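DTDP-4-dehydrorhamnose 3,5-epimerase (Bacillus anthracis str. Ames, PDB 3RYK) catalyses the epimerisation of dTDP-4-dehydro-6-deoxyglucose at carbons 3 and 5 of the sugar ring, a step in the biosynthesis of dTDP-L-rhamnose. Local coordinates at residues A104-I109 against A178-V183; D71-S76 against H151-Y156; V64-V69 against K157-Y162. All blocks are in the same frame, centred on the assembly; numbering follows the deposited sequence.

Contact 1. Residues A104-I109 against A178-V183; sequences AIYDVI and AIPWPV
Tyr-106 and Val-108, two residues apart on strand 104-111 of the jelly roll, meet the irregular segment 178-183, which runs over the outside of that strand's sheet. Both send CB toward this covering segment, while Asp-107 turns to the sheet's other side, where its OD2 bonds His-143. No hydrogen bond joins the two segments, and the fit is one of shapes. The ring of Tyr-106 is swung out by a first torsion that sets CG opposite the backbone N (chi1 168°), and it slots among Pro-180, Trp-181 and Pro-182. Its CD2 edge takes the indole atom CE3 of Trp-181 almost in its own plane, at 3.8 Å. The two ring planes are nearly perpendicular, with the centroids of the Tyr-106 ring and the six-membered ring of Trp-181 5.8 Å apart. CD of Pro-182 reaches the same Tyr-106 CD2 obliquely at 3.6 Å, while Pro-180, the centre of an inverse gamma turn, brings its ring across the phenol end. Trp-181 starts away from the strand, but CG lies beside its own backbone N (chi1 -61°), and the benzene half of the indole comes back to the sheet. There CH2 meets Val-108 CG2 at 3.6 Å, and NE1 donates to the carbonyl oxygen of Trp-172, which limits how far the indole can turn. Ile-179 extends both branches to the valine: CG2 lies 3.7 Å from Val-108 CG2, and CD1 meets the other methyl, Val-108 CG1, tip to tip at 3.6 Å.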
ATOM      1  N   ALA A 104       2.299  -9.503  11.637  1.00 19.89           N
ATOM      2  CA  ALA A 104       0.984  -9.426  12.243  1.00 18.68           C
ATOM      3  C   ALA A 104       1.024  -8.490  13.434  1.00 18.48           C
ATOM      4  O   ALA A 104       2.076  -8.353  14.062  1.00 18.64           O
ATOM      5  CB  ALA A 104       0.546 -10.810  12.678  1.00 19.65           C
ATOM      6  N   ILE A 105      -0.124  -7.867  13.715  1.00 17.44           N
ATOM      7  CA  ILE A 105      -0.286  -6.939  14.816  1.00 17.65           C
ATOM      8  C   ILE A 105      -1.616  -7.124  15.533  1.00 17.84           C
ATOM      9  O   ILE A 105      -2.559  -7.708  14.989  1.00 17.37           O
ATOM     10  CB  ILE A 105      -0.282  -5.458  14.289  1.00 17.05           C
ATOM     11  CG1 ILE A 105      -1.583  -5.126  13.511  1.00 17.05           C
ATOM     12  CG2 ILE A 105       0.946  -5.177  13.473  1.00 17.10           C
ATOM     13  CD1 ILE A 105      -1.588  -3.760  12.812  1.00 16.84           C
ATOM     14  N   TYR A 106      -1.646  -6.666  16.773  1.00 17.79           N
ATOM     15  CA  TYR A 106      -2.842  -6.648  17.616  1.00 17.71           C
ATOM     16  C   TYR A 106      -3.132  -5.168  17.609  1.00 18.01           C
ATOM     17  O   TYR A 106      -2.386  -4.395  18.215  1.00 17.89           O
ATOM     18  CB  TYR A 106      -2.596  -7.209  19.005  1.00 18.20           C
ATOM     19  CG  TYR A 106      -3.701  -6.955  20.029  1.00 20.13           C
ATOM     20  CD1 TYR A 106      -4.905  -7.645  19.996  1.00 21.41           C
ATOM     21  CD2 TYR A 106      -3.494  -6.067  21.084  1.00 20.38           C
ATOM     22  CE1 TYR A 106      -5.892  -7.416  20.960  1.00 21.48           C
ATOM     23  CE2 TYR A 106      -4.470  -5.839  22.067  1.00 20.64           C
ATOM     24  CZ  TYR A 106      -5.666  -6.509  22.003  1.00 21.09           C
ATOM     25  OH  TYR A 106      -6.623  -6.269  22.988  1.00 20.61           O
ATOM     26  N   ASP A 107      -4.186  -4.770  16.908  1.00 18.60           N
ATOM     27  CA  ASP A 107      -4.571  -3.389  16.767  1.00 19.09           C
ATOM     28  C   ASP A 107      -5.753  -3.011  17.644  1.00 19.33           C
ATOM     29  O   ASP A 107      -6.770  -3.712  17.686  1.00 19.92           O
ATOM     30  CB  ASP A 107      -4.849  -3.169  15.288  1.00 19.51           C
ATOM     31  CG  ASP A 107      -5.052  -1.728  14.933  1.00 21.60           C
ATOM     32  OD1 ASP A 107      -5.959  -1.050  15.472  1.00 26.00           O
ATOM     33  OD2 ASP A 107      -4.289  -1.284  14.055  1.00 22.05           O
ATOM     34  N   VAL A 108      -5.625  -1.876  18.327  1.00 19.34           N
ATOM     35  CA  VAL A 108      -6.661  -1.415  19.215  1.00 19.06           C
ATOM     36  C   VAL A 108      -7.180  -0.049  18.790  1.00 19.50           C
ATOM     37  O   VAL A 108      -6.411   0.784  18.293  1.00 18.90           O
ATOM     38  CB  VAL A 108      -6.111  -1.225  20.653  1.00 19.88           C
ATOM     39  CG1 VAL A 108      -7.148  -0.503  21.565  1.00 18.78           C
ATOM     40  CG2 VAL A 108      -5.663  -2.556  21.251  1.00 18.63           C
ATOM     41  N   ILE A 109      -8.482   0.149  18.955  1.00 20.29           N
ATOM     42  CA  ILE A 109      -9.107   1.425  18.641  1.00 20.18           C
ATOM     43  C   ILE A 109      -9.967   1.747  19.845  1.00 20.49           C
ATOM     44  O   ILE A 109     -10.539   0.845  20.456  1.00 20.11           O
ATOM     45  CB  ILE A 109      -9.922   1.488  17.294  1.00 20.25           C
ATOM     46  CG1 ILE A 109     -11.215   0.677  17.343  1.00 19.90           C
ATOM     47  CG2 ILE A 109      -9.042   1.072  16.119  1.00 20.76           C
ATOM     48  CD1 ILE A 109     -11.990   0.744  16.046  1.00 21.50           C
ATOM     49  N   ALA A 178      -7.473  -0.247  30.452  1.00 22.14           N
ATOM     50  CA  ALA A 178      -6.933  -1.555  30.833  1.00 20.83           C
ATOM     51  C   ALA A 178      -6.839  -2.504  29.647  1.00 20.54           C
ATOM     52  O   ALA A 178      -7.335  -3.619  29.702  1.00 22.82           O
ATOM     53  CB  ALA A 178      -7.775  -2.157  31.941  1.00 20.38           C
ATOM     54  N   ILE A 179      -6.205  -2.047  28.576  1.00 18.99           N
ATOM     55  CA  ILE A 179      -6.062  -2.870  27.375  1.00 18.26           C
ATOM     56  C   ILE A 179      -5.100  -4.038  27.650  1.00 18.54           C
ATOM     57  O   ILE A 179      -4.009  -3.844  28.210  1.00 19.96           O
ATOM     58  CB  ILE A 179      -5.601  -2.028  26.158  1.00 17.76           C
ATOM     59  CG1 ILE A 179      -6.604  -0.899  25.904  1.00 18.10           C
ATOM     60  CG2 ILE A 179      -5.437  -2.922  24.911  1.00 18.88           C
ATOM     61  CD1 ILE A 179      -6.139   0.179  24.970  1.00 21.05           C
ATOM     62  N   PRO A 180      -5.495  -5.270  27.267  1.00 19.67           N
ATOM     63  CA  PRO A 180      -4.701  -6.486  27.462  1.00 19.67           C
ATOM     64  C   PRO A 180      -3.594  -6.667  26.411  1.00 19.53           C
ATOM     65  O   PRO A 180      -3.586  -7.649  25.666  1.00 19.66           O
ATOM     66  CB  PRO A 180      -5.754  -7.587  27.314  1.00 20.60           C
ATOM     67  CG  PRO A 180      -6.657  -7.037  26.302  1.00 19.48           C
ATOM     68  CD  PRO A 180      -6.793  -5.594  26.649  1.00 20.45           C
ATOM     69  N   TRP A 181      -2.634  -5.754  26.366  1.00 19.17           N
ATOM     70  CA  TRP A 181      -1.565  -5.866  25.388  1.00 18.23           C
ATOM     71  C   TRP A 181      -0.824  -7.178  25.540  1.00 18.65           C
ATOM     72  O   TRP A 181      -0.577  -7.624  26.664  1.00 20.63           O
ATOM     73  CB  TRP A 181      -0.558  -4.717  25.513  1.00 18.82           C
ATOM     74  CG  TRP A 181      -1.128  -3.392  25.290  1.00 21.20           C
ATOM     75  CD1 TRP A 181      -1.448  -2.466  26.238  1.00 24.28           C
ATOM     76  CD2 TRP A 181      -1.499  -2.830  24.035  1.00 22.11           C
ATOM     77  NE1 TRP A 181      -1.962  -1.347  25.645  1.00 25.06           N
ATOM     78  CE2 TRP A 181      -2.013  -1.542  24.292  1.00 24.26           C
ATOM     79  CE3 TRP A 181      -1.432  -3.279  22.711  1.00 23.04           C
ATOM     80  CZ2 TRP A 181      -2.469  -0.703  23.276  1.00 25.41           C
ATOM     81  CZ3 TRP A 181      -1.891  -2.437  21.701  1.00 22.70           C
ATOM     82  CH2 TRP A 181      -2.406  -1.163  21.995  1.00 25.31           C
ATOM     83  N   PRO A 182      -0.447  -7.807  24.409  1.00 19.26           N
ATOM     84  CA  PRO A 182       0.272  -9.084  24.429  1.00 19.15           C
ATOM     85  C   PRO A 182       1.775  -8.936  24.709  1.00 19.09           C
ATOM     86  O   PRO A 182       2.590  -9.726  24.218  1.00 19.95           O
ATOM     87  CB  PRO A 182       0.041  -9.597  23.015  1.00 19.86           C
ATOM     88  CG  PRO A 182      -0.012  -8.369  22.209  1.00 19.36           C
ATOM     89  CD  PRO A 182      -0.786  -7.411  23.030  1.00 19.60           C
ATOM     90  N   VAL A 183       2.148  -7.945  25.513  1.00 20.59           N
ATOM     91  CA  VAL A 183       3.540  -7.707  25.833  1.00 20.52           C
ATOM     92  C   VAL A 183       3.574  -7.047  27.201  1.00 19.90           C
ATOM     93  O   VAL A 183       2.628  -6.372  27.584  1.00 19.57           O
ATOM     94  CB  VAL A 183       4.209  -6.786  24.769  1.00 21.12           C
ATOM     95  CG1 VAL A 183       3.452  -5.475  24.645  1.00 20.58           C
ATOM     96  CG2 VAL A 183       5.680  -6.557  25.079  1.00 23.62           C
TER

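Contact 2. Residues D71-S76 against H151-Y156; sequences DNVSYS and HTIVMY
Tyr-75 OH and His-151 ND1 are 2.8 Å apart in a hydrogen bond at one end of an antiparallel ladder between strands 70-76 and 152-158, neighbours in a jelly-roll sheet. The two side chains run alongside each other, rim to rim; either partner could donate. At the other end, Tyr-156 takes chi1 66°, its CG wedged between backbone N and carbonyl carbon, which turns one face of its ring to Asn-72. CB of Asn-72 then makes a CH-pi contact 4.1 Å from the centroid of the Tyr-156 ring, and Asn-72 ND2 lies 3.6 Å from Tyr-156 CE1. Between these ends, Val-73 CG1 packs on Ile-153 CG2 at 3.6 Å. The backbone grip includes Ser-74 N to Val-154 O, 2.7 Å and nearly straight at 171°.

Farther out, Gln-70 holds Asn-72 OD1. A water bonds both Ser-74 OG and Ser-76 OG and donates to Thr-152 O, while Arg-83 reaches Ser-76 OG. The second subunit extends the ladder through 71-73 and Tyr-75, and its Phe-49 ring meets that of Tyr-75. Thr-152 O thus receives both Ser-76 N, at 2.9 Å, and the water, so this carbonyl and the serine hydroxyls have polar partners within a largely buried sheet.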
ATOM      1  N   ASP A  71      -0.544   7.778   2.206  1.00 24.61           N
ATOM      2  CA  ASP A  71      -0.313   6.370   2.569  1.00 24.45           C
ATOM      3  C   ASP A  71       0.968   6.383   3.380  1.00 24.58           C
ATOM      4  O   ASP A  71       1.994   6.900   2.919  1.00 24.78           O
ATOM      5  CB  ASP A  71      -0.080   5.410   1.389  1.00 24.93           C
ATOM      6  CG  ASP A  71      -1.280   5.263   0.457  1.00 26.85           C
ATOM      7  OD1 ASP A  71      -2.297   5.958   0.642  1.00 30.51           O
ATOM      8  OD2 ASP A  71      -1.178   4.433  -0.492  1.00 29.59           O
ATOM      9  N   ASN A  72       0.897   5.801   4.567  1.00 24.68           N
ATOM     10  CA  ASN A  72       2.003   5.709   5.496  1.00 25.66           C
ATOM     11  C   ASN A  72       2.417   4.250   5.664  1.00 24.94           C
ATOM     12  O   ASN A  72       1.565   3.362   5.616  1.00 25.84           O
ATOM     13  CB  ASN A  72       1.533   6.270   6.846  1.00 26.66           C
ATOM     14  CG  ASN A  72       1.075   7.721   6.748  1.00 28.69           C
ATOM     15  OD1 ASN A  72       1.675   8.517   6.039  1.00 31.70           O
ATOM     16  ND2 ASN A  72       0.020   8.068   7.493  1.00 30.30           N
ATOM     17  N   VAL A  73       3.712   4.004   5.843  1.00 24.95           N
ATOM     18  CA  VAL A  73       4.250   2.656   6.054  1.00 24.30           C
ATOM     19  C   VAL A  73       5.108   2.677   7.317  1.00 24.69           C
ATOM     20  O   VAL A  73       6.070   3.445   7.407  1.00 24.20           O
ATOM     21  CB  VAL A  73       5.074   2.132   4.852  1.00 24.76           C
ATOM     22  CG1 VAL A  73       5.704   0.774   5.175  1.00 24.41           C
ATOM     23  CG2 VAL A  73       4.177   2.041   3.606  1.00 25.68           C
ATOM     24  N   SER A  74       4.717   1.845   8.280  1.00 23.94           N
ATOM     25  CA  SER A  74       5.378   1.681   9.561  1.00 23.56           C
ATOM     26  C   SER A  74       6.114   0.345   9.619  1.00 23.43           C
ATOM     27  O   SER A  74       5.490  -0.703   9.488  1.00 23.85           O
ATOM     28  CB  SER A  74       4.332   1.748  10.680  1.00 23.91           C
ATOM     29  OG  SER A  74       4.863   1.375  11.933  1.00 25.71           O
ATOM     30  N   TYR A  75       7.435   0.391   9.775  1.00 23.32           N
ATOM     31  CA  TYR A  75       8.265  -0.806   9.893  1.00 22.63           C
ATOM     32  C   TYR A  75       8.752  -0.874  11.335  1.00 22.48           C
ATOM     33  O   TYR A  75       9.228   0.151  11.886  1.00 23.54           O
ATOM     34  CB  TYR A  75       9.458  -0.853   8.908  1.00 22.74           C
ATOM     35  CG  TYR A  75      10.468  -1.930   9.293  1.00 22.11           C
ATOM     36  CD1 TYR A  75      10.272  -3.282   8.991  1.00 21.08           C
ATOM     37  CD2 TYR A  75      11.617  -1.587   9.986  1.00 23.70           C
ATOM     38  CE1 TYR A  75      11.219  -4.264   9.385  1.00 21.50           C
ATOM     39  CE2 TYR A  75      12.558  -2.539  10.380  1.00 25.97           C
ATOM     40  CZ  TYR A  75      12.375  -3.859  10.092  1.00 24.70           C
ATOM     41  OH  TYR A  75      13.351  -4.744  10.521  1.00 27.50           O
ATOM     42  N   SER A  76       8.610  -2.048  11.946  1.00 22.03           N
ATOM     43  CA  SER A  76       9.034  -2.301  13.325  1.00 21.63           C
ATOM     44  C   SER A  76       9.892  -3.577  13.305  1.00 22.50           C
ATOM     45  O   SER A  76       9.408  -4.680  13.019  1.00 22.15           O
ATOM     46  CB  SER A  76       7.842  -2.466  14.254  1.00 20.87           C
ATOM     47  OG  SER A  76       7.011  -1.319  14.269  1.00 19.03           O
ATOM     48  N   HIS A 151       9.987  -7.971  12.295  1.00 23.47           N
ATOM     49  CA  HIS A 151       9.854  -7.434  10.948  1.00 24.01           C
ATOM     50  C   HIS A 151       8.413  -7.281  10.472  1.00 23.50           C
ATOM     51  O   HIS A 151       8.041  -7.853   9.443  1.00 23.96           O
ATOM     52  CB  HIS A 151      10.646  -8.293   9.951  1.00 24.56           C
ATOM     53  CG  HIS A 151      12.090  -8.474  10.315  1.00 27.73           C
ATOM     54  ND1 HIS A 151      13.049  -7.513  10.066  1.00 33.29           N
ATOM     55  CD2 HIS A 151      12.742  -9.517  10.879  1.00 30.12           C
ATOM     56  CE1 HIS A 151      14.226  -7.950  10.480  1.00 32.00           C
ATOM     57  NE2 HIS A 151      14.069  -9.165  10.977  1.00 32.67           N
ATOM     58  N   THR A 152       7.612  -6.543  11.240  1.00 22.93           N
ATOM     59  CA  THR A 152       6.222  -6.276  10.905  1.00 22.19           C
ATOM     60  C   THR A 152       6.131  -4.925  10.201  1.00 21.80           C
ATOM     61  O   THR A 152       6.719  -3.902  10.648  1.00 21.56           O
ATOM     62  CB  THR A 152       5.290  -6.378  12.130  1.00 21.92           C
ATOM     63  OG1 THR A 152       5.201  -7.753  12.535  1.00 20.37           O
ATOM     64  CG2 THR A 152       3.888  -5.867  11.837  1.00 21.46           C
ATOM     65  N   ILE A 153       5.405  -4.938   9.082  1.00 20.76           N
ATOM     66  CA  ILE A 153       5.178  -3.764   8.246  1.00 21.91           C
ATOM     67  C   ILE A 153       3.677  -3.478   8.154  1.00 21.66           C
ATOM     68  O   ILE A 153       2.891  -4.320   7.670  1.00 20.66           O
ATOM     69  CB  ILE A 153       5.730  -3.975   6.821  1.00 22.42           C
ATOM     70  CG1 ILE A 153       7.213  -4.346   6.850  1.00 23.04           C
ATOM     71  CG2 ILE A 153       5.513  -2.725   5.965  1.00 24.37           C
ATOM     72  CD1 ILE A 153       7.798  -4.662   5.471  1.00 25.31           C
ATOM     73  N   VAL A 154       3.293  -2.292   8.609  1.00 21.32           N
ATOM     74  CA  VAL A 154       1.917  -1.854   8.606  1.00 21.96           C
ATOM     75  C   VAL A 154       1.786  -0.679   7.651  1.00 22.85           C
ATOM     76  O   VAL A 154       2.642   0.213   7.598  1.00 23.17           O
ATOM     77  CB  VAL A 154       1.479  -1.398  10.006  1.00 22.35           C
ATOM     78  CG1 VAL A 154       0.026  -0.958   9.996  1.00 22.02           C
ATOM     79  CG2 VAL A 154       1.697  -2.498  11.019  1.00 21.39           C
ATOM     80  N   MET A 155       0.711  -0.685   6.883  1.00 23.11           N
ATOM     81  CA  MET A 155       0.444   0.372   5.939  1.00 24.07           C
ATOM     82  C   MET A 155      -0.918   0.931   6.264  1.00 24.09           C
ATOM     83  O   MET A 155      -1.836   0.179   6.596  1.00 23.50           O
ATOM     84  CB  MET A 155       0.427  -0.165   4.507  1.00 25.14           C
ATOM     85  CG  MET A 155       0.094   0.892   3.468  1.00 29.19           C
ATOM     86  SD  MET A 155      -0.110   0.249   1.799  1.00 37.82           S
ATOM     87  CE  MET A 155       1.520  -0.394   1.452  1.00 35.41           C
ATOM     88  N   TYR A 156      -1.062   2.247   6.203  1.00 24.12           N
ATOM     89  CA  TYR A 156      -2.363   2.830   6.467  1.00 24.25           C
ATOM     90  C   TYR A 156      -2.546   4.152   5.764  1.00 24.52           C
ATOM     91  O   TYR A 156      -1.618   4.950   5.681  1.00 25.28           O
ATOM     92  CB  TYR A 156      -2.696   2.913   7.949  1.00 24.04           C
ATOM     93  CG  TYR A 156      -1.863   3.843   8.785  1.00 25.46           C
ATOM     94  CD1 TYR A 156      -2.339   5.109   9.118  1.00 24.49           C
ATOM     95  CD2 TYR A 156      -0.629   3.443   9.273  1.00 24.38           C
ATOM     96  CE1 TYR A 156      -1.582   5.967   9.905  1.00 25.92           C
ATOM     97  CE2 TYR A 156       0.122   4.278  10.050  1.00 25.68           C
ATOM     98  CZ  TYR A 156      -0.365   5.535  10.365  1.00 25.79           C
ATOM     99  OH  TYR A 156       0.401   6.364  11.140  1.00 28.37           O
TER
HETATM  100  O   HOH W   1       5.331  -1.738  12.216  1.00 25.49           O

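Contact 3. Residues V64-V69 against K157-Y162; sequences VTHSFV and KVDEYY
Val-69 N donates to Val-158 O at 3.1 Å, with the donor nitrogen 17° out of the carbonyl plane, and the loop 64-69 draws beside the end of strand 152-158 just before it enters strand 70-76. The contact thus joins the loop leading into one strand of the jelly roll to the end of that strand's sheet neighbour, beside the dimer interface. Around this cross-segment hydrogen bond the side chains make contacts of several kinds. Val-69 sets CG2 between its backbone N and carbonyl carbon, a torsion that lays this methyl over the centre of the Tyr-161 ring. The resulting CH-pi contact spans 3.8 Å from Val-69 CG2 to the centroid of the Tyr-161 ring, only 7° off the normal. Phe-68 meets the aliphatic part of Lys-157 at about a right angle: CD1 touches the lysine CB at 3.4 Å, while Lys-157 CD lies over one face, displaced toward the rim. The lysine chain then leads away, so that its NZ makes salt bridges to Asp-71 of its own chain and to Asp-71 of the second subunit, and a cation-pi contact with Tyr-54. Asp-159 packs CB against Ser-67 O, and its OD2 accepts from Thr-95 N. One water donates to Ser-67 O at 3.0 Å and to Asp-159 O at 2.7 Å; another accepts from Ser-67 N and makes a weak bond to Asp-159 OD1. Lys-157 NZ also lies close to its counterpart in the second subunit, a like-charge approach that the paired Asp-71 carboxylates would be expected to offset at the dimer interface.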
ATOM      1  N   VAL A  64     -18.412   3.501   3.323  1.00 29.33           N
ATOM      2  CA  VAL A  64     -17.114   4.054   3.671  1.00 29.09           C
ATOM      3  C   VAL A  64     -16.789   4.977   2.503  1.00 29.10           C
ATOM      4  O   VAL A  64     -16.269   4.547   1.463  1.00 29.61           O
ATOM      5  CB  VAL A  64     -16.066   2.938   3.841  1.00 28.83           C
ATOM      6  CG1 VAL A  64     -14.717   3.516   4.247  1.00 29.49           C
ATOM      7  CG2 VAL A  64     -16.551   1.934   4.889  1.00 29.40           C
ATOM      8  N   THR A  65     -17.127   6.247   2.684  1.00 28.87           N
ATOM      9  CA  THR A  65     -16.913   7.275   1.681  1.00 29.45           C
ATOM     10  C   THR A  65     -15.856   8.258   2.174  1.00 29.36           C
ATOM     11  O   THR A  65     -16.131   9.121   3.024  1.00 30.77           O
ATOM     12  CB  THR A  65     -18.244   7.984   1.389  1.00 29.39           C
ATOM     13  OG1 THR A  65     -19.217   6.995   1.016  1.00 31.17           O
ATOM     14  CG2 THR A  65     -18.098   9.017   0.270  1.00 30.72           C
ATOM     15  N   HIS A  66     -14.644   8.100   1.650  1.00 29.09           N
ATOM     16  CA  HIS A  66     -13.514   8.951   2.012  1.00 28.67           C
ATOM     17  C   HIS A  66     -12.550   9.055   0.852  1.00 28.64           C
ATOM     18  O   HIS A  66     -12.356   8.091   0.101  1.00 28.62           O
ATOM     19  CB  HIS A  66     -12.723   8.364   3.183  1.00 28.93           C
ATOM     20  CG  HIS A  66     -13.553   8.057   4.383  1.00 30.98           C
ATOM     21  ND1 HIS A  66     -13.975   9.028   5.265  1.00 32.80           N
ATOM     22  CD2 HIS A  66     -14.029   6.882   4.856  1.00 32.78           C
ATOM     23  CE1 HIS A  66     -14.682   8.464   6.226  1.00 33.70           C
ATOM     24  NE2 HIS A  66     -14.731   7.163   6.001  1.00 34.28           N
ATOM     25  N   SER A  67     -11.929  10.217   0.724  1.00 28.32           N
ATOM     26  CA  SER A  67     -10.957  10.455  -0.329  1.00 28.43           C
ATOM     27  C   SER A  67      -9.630  10.481   0.414  1.00 27.99           C
ATOM     28  O   SER A  67      -9.339  11.422   1.154  1.00 28.58           O
ATOM     29  CB  SER A  67     -11.257  11.751  -1.073  1.00 29.13           C
ATOM     30  OG  SER A  67     -12.533  11.677  -1.702  1.00 32.32           O
ATOM     31  N   PHE A  68      -8.851   9.415   0.251  1.00 27.02           N
ATOM     32  CA  PHE A  68      -7.551   9.301   0.922  1.00 26.55           C
ATOM     33  C   PHE A  68      -6.470  10.094   0.210  1.00 25.92           C
ATOM     34  O   PHE A  68      -6.360  10.041  -1.008  1.00 27.96           O
ATOM     35  CB  PHE A  68      -7.171   7.846   1.154  1.00 26.13           C
ATOM     36  CG  PHE A  68      -8.104   7.140   2.103  1.00 25.63           C
ATOM     37  CD1 PHE A  68      -7.889   7.205   3.464  1.00 26.12           C
ATOM     38  CD2 PHE A  68      -9.195   6.432   1.642  1.00 28.13           C
ATOM     39  CE1 PHE A  68      -8.724   6.583   4.351  1.00 25.25           C
ATOM     40  CE2 PHE A  68     -10.050   5.797   2.532  1.00 28.64           C
ATOM     41  CZ  PHE A  68      -9.814   5.867   3.885  1.00 26.75           C
ATOM     42  N   VAL A  69      -5.666  10.814   0.996  1.00 24.98           N
ATOM     43  CA  VAL A  69      -4.598  11.674   0.470  1.00 23.89           C
ATOM     44  C   VAL A  69      -3.163  11.254   0.770  1.00 23.53           C
ATOM     45  O   VAL A  69      -2.234  11.727   0.133  1.00 24.45           O
ATOM     46  CB  VAL A  69      -4.777  13.129   0.997  1.00 23.30           C
ATOM     47  CG1 VAL A  69      -6.109  13.679   0.557  1.00 24.17           C
ATOM     48  CG2 VAL A  69      -4.682  13.177   2.509  1.00 25.73           C
ATOM     49  N   LYS A 157      -3.755   4.338   5.243  1.00 24.21           N
ATOM     50  CA  LYS A 157      -4.124   5.533   4.526  1.00 23.28           C
ATOM     51  C   LYS A 157      -4.803   6.494   5.487  1.00 23.69           C
ATOM     52  O   LYS A 157      -5.371   6.076   6.488  1.00 23.31           O
ATOM     53  CB  LYS A 157      -5.115   5.198   3.421  1.00 23.92           C
ATOM     54  CG  LYS A 157      -4.660   4.196   2.398  1.00 24.37           C
ATOM     55  CD  LYS A 157      -5.814   3.868   1.452  1.00 25.18           C
ATOM     56  CE  LYS A 157      -5.352   2.978   0.317  1.00 25.32           C
ATOM     57  NZ  LYS A 157      -4.120   3.440  -0.380  1.00 28.36           N
ATOM     58  N   VAL A 158      -4.728   7.784   5.179  1.00 23.85           N
ATOM     59  CA  VAL A 158      -5.365   8.817   5.996  1.00 23.46           C
ATOM     60  C   VAL A 158      -6.029   9.805   5.036  1.00 23.42           C
ATOM     61  O   VAL A 158      -5.483  10.089   3.977  1.00 23.79           O
ATOM     62  CB  VAL A 158      -4.370   9.542   6.951  1.00 23.16           C
ATOM     63  CG1 VAL A 158      -3.677   8.532   7.867  1.00 24.63           C
ATOM     64  CG2 VAL A 158      -3.356  10.364   6.174  1.00 24.20           C
ATOM     65  N   ASP A 159      -7.199  10.336   5.405  1.00 24.24           N
ATOM     66  CA  ASP A 159      -7.927  11.288   4.534  1.00 25.78           C
ATOM     67  C   ASP A 159      -7.638  12.759   4.824  1.00 26.26           C
ATOM     68  O   ASP A 159      -8.295  13.643   4.250  1.00 27.10           O
ATOM     69  CB  ASP A 159      -9.443  11.062   4.546  1.00 26.18           C
ATOM     70  CG  ASP A 159     -10.082  11.352   5.891  1.00 27.24           C
ATOM     71  OD1 ASP A 159     -11.316  11.569   5.915  1.00 31.02           O
ATOM     72  OD2 ASP A 159      -9.373  11.386   6.916  1.00 30.68           O
ATOM     73  N   GLU A 160      -6.683  13.007   5.721  1.00 27.70           N
ATOM     74  CA  GLU A 160      -6.250  14.350   6.092  1.00 28.57           C
ATOM     75  C   GLU A 160      -4.740  14.287   6.299  1.00 29.08           C
ATOM     76  O   GLU A 160      -4.227  13.361   6.929  1.00 29.15           O
ATOM     77  CB  GLU A 160      -6.978  14.856   7.340  1.00 28.79           C
ATOM     78  CG  GLU A 160      -6.579  16.262   7.868  1.00 30.68           C
ATOM     79  CD  GLU A 160      -6.779  17.415   6.873  1.00 32.83           C
ATOM     80  OE1 GLU A 160      -7.379  18.428   7.293  1.00 34.22           O
ATOM     81  OE2 GLU A 160      -6.403  17.315   5.682  1.00 34.87           O
ATOM     82  N   TYR A 161      -4.016  15.252   5.746  1.00 29.95           N
ATOM     83  CA  TYR A 161      -2.571  15.262   5.889  1.00 30.85           C
ATOM     84  C   TYR A 161      -2.094  15.349   7.324  1.00 31.80           C
ATOM     85  O   TYR A 161      -2.808  15.841   8.208  1.00 31.68           O
ATOM     86  CB  TYR A 161      -1.934  16.396   5.077  1.00 30.99           C
ATOM     87  CG  TYR A 161      -2.122  16.217   3.606  1.00 30.62           C
ATOM     88  CD1 TYR A 161      -1.346  15.297   2.912  1.00 30.20           C
ATOM     89  CD2 TYR A 161      -3.048  16.966   2.904  1.00 30.60           C
ATOM     90  CE1 TYR A 161      -1.504  15.110   1.571  1.00 30.17           C
ATOM     91  CE2 TYR A 161      -3.205  16.798   1.548  1.00 30.47           C
ATOM     92  CZ  TYR A 161      -2.428  15.858   0.887  1.00 30.51           C
ATOM     93  OH  TYR A 161      -2.564  15.660  -0.464  1.00 32.07           O
ATOM     94  N   TYR A 162      -0.874  14.859   7.531  1.00 33.19           N
ATOM     95  CA  TYR A 162      -0.244  14.867   8.837  1.00 34.13           C
ATOM     96  C   TYR A 162       0.052  16.299   9.284  1.00 34.70           C
ATOM     97  O   TYR A 162       0.364  17.168   8.464  1.00 35.66           O
ATOM     98  CB  TYR A 162       1.042  14.026   8.828  1.00 34.82           C
ATOM     99  CG  TYR A 162       1.769  14.060  10.148  1.00 36.94           C
ATOM    100  CD1 TYR A 162       1.320  13.307  11.226  1.00 39.19           C
ATOM    101  CD2 TYR A 162       2.915  14.832  10.317  1.00 38.84           C
ATOM    102  CE1 TYR A 162       1.980  13.335  12.449  1.00 40.38           C
ATOM    103  CE2 TYR A 162       3.584  14.865  11.532  1.00 40.00           C
ATOM    104  CZ  TYR A 162       3.113  14.111  12.596  1.00 40.67           C
ATOM    105  OH  TYR A 162       3.772  14.139  13.809  1.00 41.30           O
TER
HETATM  106  O   HOH W   2     -12.510  12.320   2.921  1.00 34.56           O
HETATM  107  O   HOH W   3      -9.596  14.302   2.009  1.00 42.27           O

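In the fold
Strand 152-158 ties the set together: contact 2 uses most of its length and contact 3 its end, their centres 17 Å apart. A salt bridge joins them, from Asp-71 OD2 to Lys-157 NZ at 3.1 Å, and both reach the second subunit. Contact 1 belongs to the other sheet, yet Ile-105 CG2 touches Thr-152 CG2 at 3.4 Å, bringing the two sheets together in the jelly-roll interior. Contacts 1 and 3 lie on opposite sides of the chain's centre, 24 Å apart between centres. From side chain to ligand, Tyr-156 is about 6 Å and Trp-181 about 13 Å from bound pyrophosphate, while Lys-157 is about 14 Å from bound thymidine diphosphate.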